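Local coordinates for paenibacillus xanthan lyase (Paenibacillus, PDB 6F2P), which cleaves the polysaccharide xanthan by elimination, as a calcium-containing xanthan lyase of polysaccharide lyase family 8, at residues Lys454-Gly459 with Asp695-Asn700. Residues are numbered along the deposited sequence; the frame is centred on the assembly and turned at random.
Sequences KSWAGG and DPTQSN. With CA (calcium ion), chain J.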
loop_
_atom_site.group_PDB
_atom_site.type_symbol
_atom_site.label_atom_id
_atom_site.label_comp_id
_atom_site.label_asym_id
_atom_site.label_seq_id
_atom_site.Cartn_x
_atom_site.Cartn_y
_atom_site.Cartn_z
ATOM N N LYS A 454 -9.579 7.427 7.219
ATOM C CA LYS A 454 -9.813 6.078 6.687
ATOM C C LYS A 454 -8.509 5.399 6.266
ATOM O O LYS A 454 -7.712 5.966 5.522
ATOM C CB LYS A 454 -10.779 6.110 5.492
ATOM C CG LYS A 454 -12.127 6.763 5.755
ATOM C CD LYS A 454 -12.933 6.044 6.814
ATOM C CE LYS A 454 -14.318 6.661 6.958
ATOM N NZ LYS A 454 -15.122 6.011 8.044
ATOM N N SER A 455 -8.308 4.173 6.733
ATOM C CA SER A 455 -7.084 3.429 6.463
ATOM C C SER A 455 -7.201 2.503 5.256
ATOM O O SER A 455 -6.192 2.010 4.747
ATOM C CB SER A 455 -6.709 2.598 7.684
ATOM O OG SER A 455 -7.793 1.761 8.056
ATOM N N TRP A 456 -8.428 2.254 4.811
ATOM C CA TRP A 456 -8.660 1.329 3.711
ATOM C C TRP A 456 -8.302 2.000 2.396
ATOM O O TRP A 456 -9.143 2.611 1.740
ATOM C CB TRP A 456 -10.127 0.887 3.684
ATOM C CG TRP A 456 -10.416 -0.514 3.163
ATOM C CD1 TRP A 456 -11.095 -1.496 3.827
ATOM C CD2 TRP A 456 -10.067 -1.073 1.876
ATOM N NE1 TRP A 456 -11.187 -2.627 3.049
ATOM C CE2 TRP A 456 -10.567 -2.397 1.848
ATOM C CE3 TRP A 456 -9.386 -0.586 0.753
ATOM C CZ2 TRP A 456 -10.406 -3.241 0.745
ATOM C CZ3 TRP A 456 -9.224 -1.426 -0.346
ATOM C CH2 TRP A 456 -9.735 -2.742 -0.341
ATOM N N ALA A 457 -7.041 1.888 2.013
ATOM C CA ALA A 457 -6.626 2.278 0.679
ATOM C C ALA A 457 -5.525 1.325 0.245
ATOM O O ALA A 457 -4.554 1.112 0.966
ATOM C CB ALA A 457 -6.136 3.706 0.666
ATOM N N GLY A 458 -5.686 0.734 -0.929
ATOM C CA GLY A 458 -4.698 -0.189 -1.439
ATOM C C GLY A 458 -5.355 -1.208 -2.344
ATOM O O GLY A 458 -6.367 -0.912 -2.987
ATOM N N GLY A 459 -4.789 -2.411 -2.385
ATOM C CA GLY A 459 -5.302 -3.450 -3.249
ATOM C C GLY A 459 -4.364 -4.627 -3.368
ATOM O O GLY A 459 -3.415 -4.756 -2.591
ATOM N N ASP A 695 -3.942 -6.891 3.085
ATOM C CA ASP A 695 -4.636 -6.055 4.055
ATOM C C ASP A 695 -4.390 -4.582 3.711
ATOM O O ASP A 695 -3.351 -4.013 4.059
ATOM C CB ASP A 695 -4.117 -6.354 5.455
ATOM C CG ASP A 695 -4.519 -5.302 6.461
ATOM O OD1 ASP A 695 -5.668 -4.817 6.378
ATOM O OD2 ASP A 695 -3.679 -4.953 7.324
ATOM N N PRO A 696 -5.343 -3.958 3.009
ATOM C CA PRO A 696 -5.116 -2.592 2.532
ATOM C C PRO A 696 -5.095 -1.600 3.673
ATOM O O PRO A 696 -4.595 -0.497 3.470
ATOM C CB PRO A 696 -6.330 -2.320 1.639
ATOM C CG PRO A 696 -6.900 -3.654 1.334
ATOM C CD PRO A 696 -6.617 -4.511 2.524
ATOM N N THR A 697 -5.619 -1.971 4.840
ATOM C CA THR A 697 -5.651 -1.053 5.977
ATOM C C THR A 697 -4.256 -0.923 6.556
ATOM O O THR A 697 -3.950 0.061 7.230
ATOM C CB THR A 697 -6.597 -1.528 7.105
ATOM O OG1 THR A 697 -6.003 -2.630 7.807
ATOM C CG2 THR A 697 -7.945 -1.945 6.552
ATOM N N GLN A 698 -3.424 -1.929 6.294
ATOM C CA GLN A 698 -2.051 -1.992 6.800
ATOM C C GLN A 698 -1.977 -1.910 8.324
ATOM O O GLN A 698 -0.925 -1.589 8.876
ATOM C CB GLN A 698 -1.171 -0.894 6.179
ATOM C CG GLN A 698 -1.189 -0.848 4.661
ATOM C CD GLN A 698 -0.103 0.051 4.091
ATOM O OE1 GLN A 698 0.980 0.157 4.656
ATOM N NE2 GLN A 698 -0.388 0.692 2.964
ATOM N N SER A 699 -3.084 -2.198 9.001
ATOM C CA SER A 699 -3.122 -2.063 10.455
ATOM C C SER A 699 -3.747 -3.272 11.153
ATOM O O SER A 699 -4.051 -3.235 12.344
ATOM C CB SER A 699 -3.806 -0.753 10.863
ATOM O OG SER A 699 -5.154 -0.715 10.432
ATOM N N ASN A 700 -3.938 -4.340 10.392
ATOM C CA ASN A 700 -4.290 -5.638 10.940
ATOM C C ASN A 700 -2.998 -6.307 11.405
ATOM O O ASN A 700 -2.115 -6.599 10.589
ATOM C CB ASN A 700 -4.952 -6.479 9.850
ATOM C CG ASN A 700 -5.518 -7.795 10.370
ATOM O OD1 ASN A 700 -5.184 -8.251 11.456
ATOM N ND2 ASN A 700 -6.375 -8.413 9.579
HETATM CA CA CA J . 3.245 1.200 4.763
HETATM O O HOH W 1 -7.676 0.835 10.802
HETATM O O HOH W 2 -2.629 -0.483 1.221
HETATM O O HOH W 3 4.544 3.119 6.222
HETATM O O HOH W 4 2.423 3.838 3.940
HETATM O O HOH W 5 2.138 0.922 7.311
#
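Two donors of Thr697 grip Asp695 OD1: the hydroxyl OG1, 2.6 Å away, donates to the syn lone pair of OD1, and the backbone N closes an Asx turn from above the carboxylate plane. Gln698 N to Asp695 O closes the type I beta turn; Asn700 N, reaching OD2, ties the following residues to the same carboxylate. An ST turn follows, Ser699 N giving a fairly straight bond (160°) to Thr697 OG1. The braced loop, from the C-terminal beta-sandwich, packs on the start of edge strand 457-462 of the super-sandwich. Pro696 lays CG over one face of the Trp456 indole, a CH-pi contact 3.5 Å from the six-ring centroid, with CB above CE3 and CZ3. Phe661 O holds Trp456 NE1, tying the indole across to beta-sandwich strand 656-661. An alanine in place of Trp456 removes the proline-indole contact and the NE1 bond, and would probably loosen the seam between the two domains. Next to the Pro696-Trp456 contact, Thr697 CA points its hydrogen at Ser455 O (166° at H). Water bridges Ser455 OG and Ser699 OG; another donates to Ala457 O and accepts from Gln698 NE2. The Gln698 side chain, extended beyond CG, ends with OE1 2.5 Å from the calcium ion, which also binds three waters.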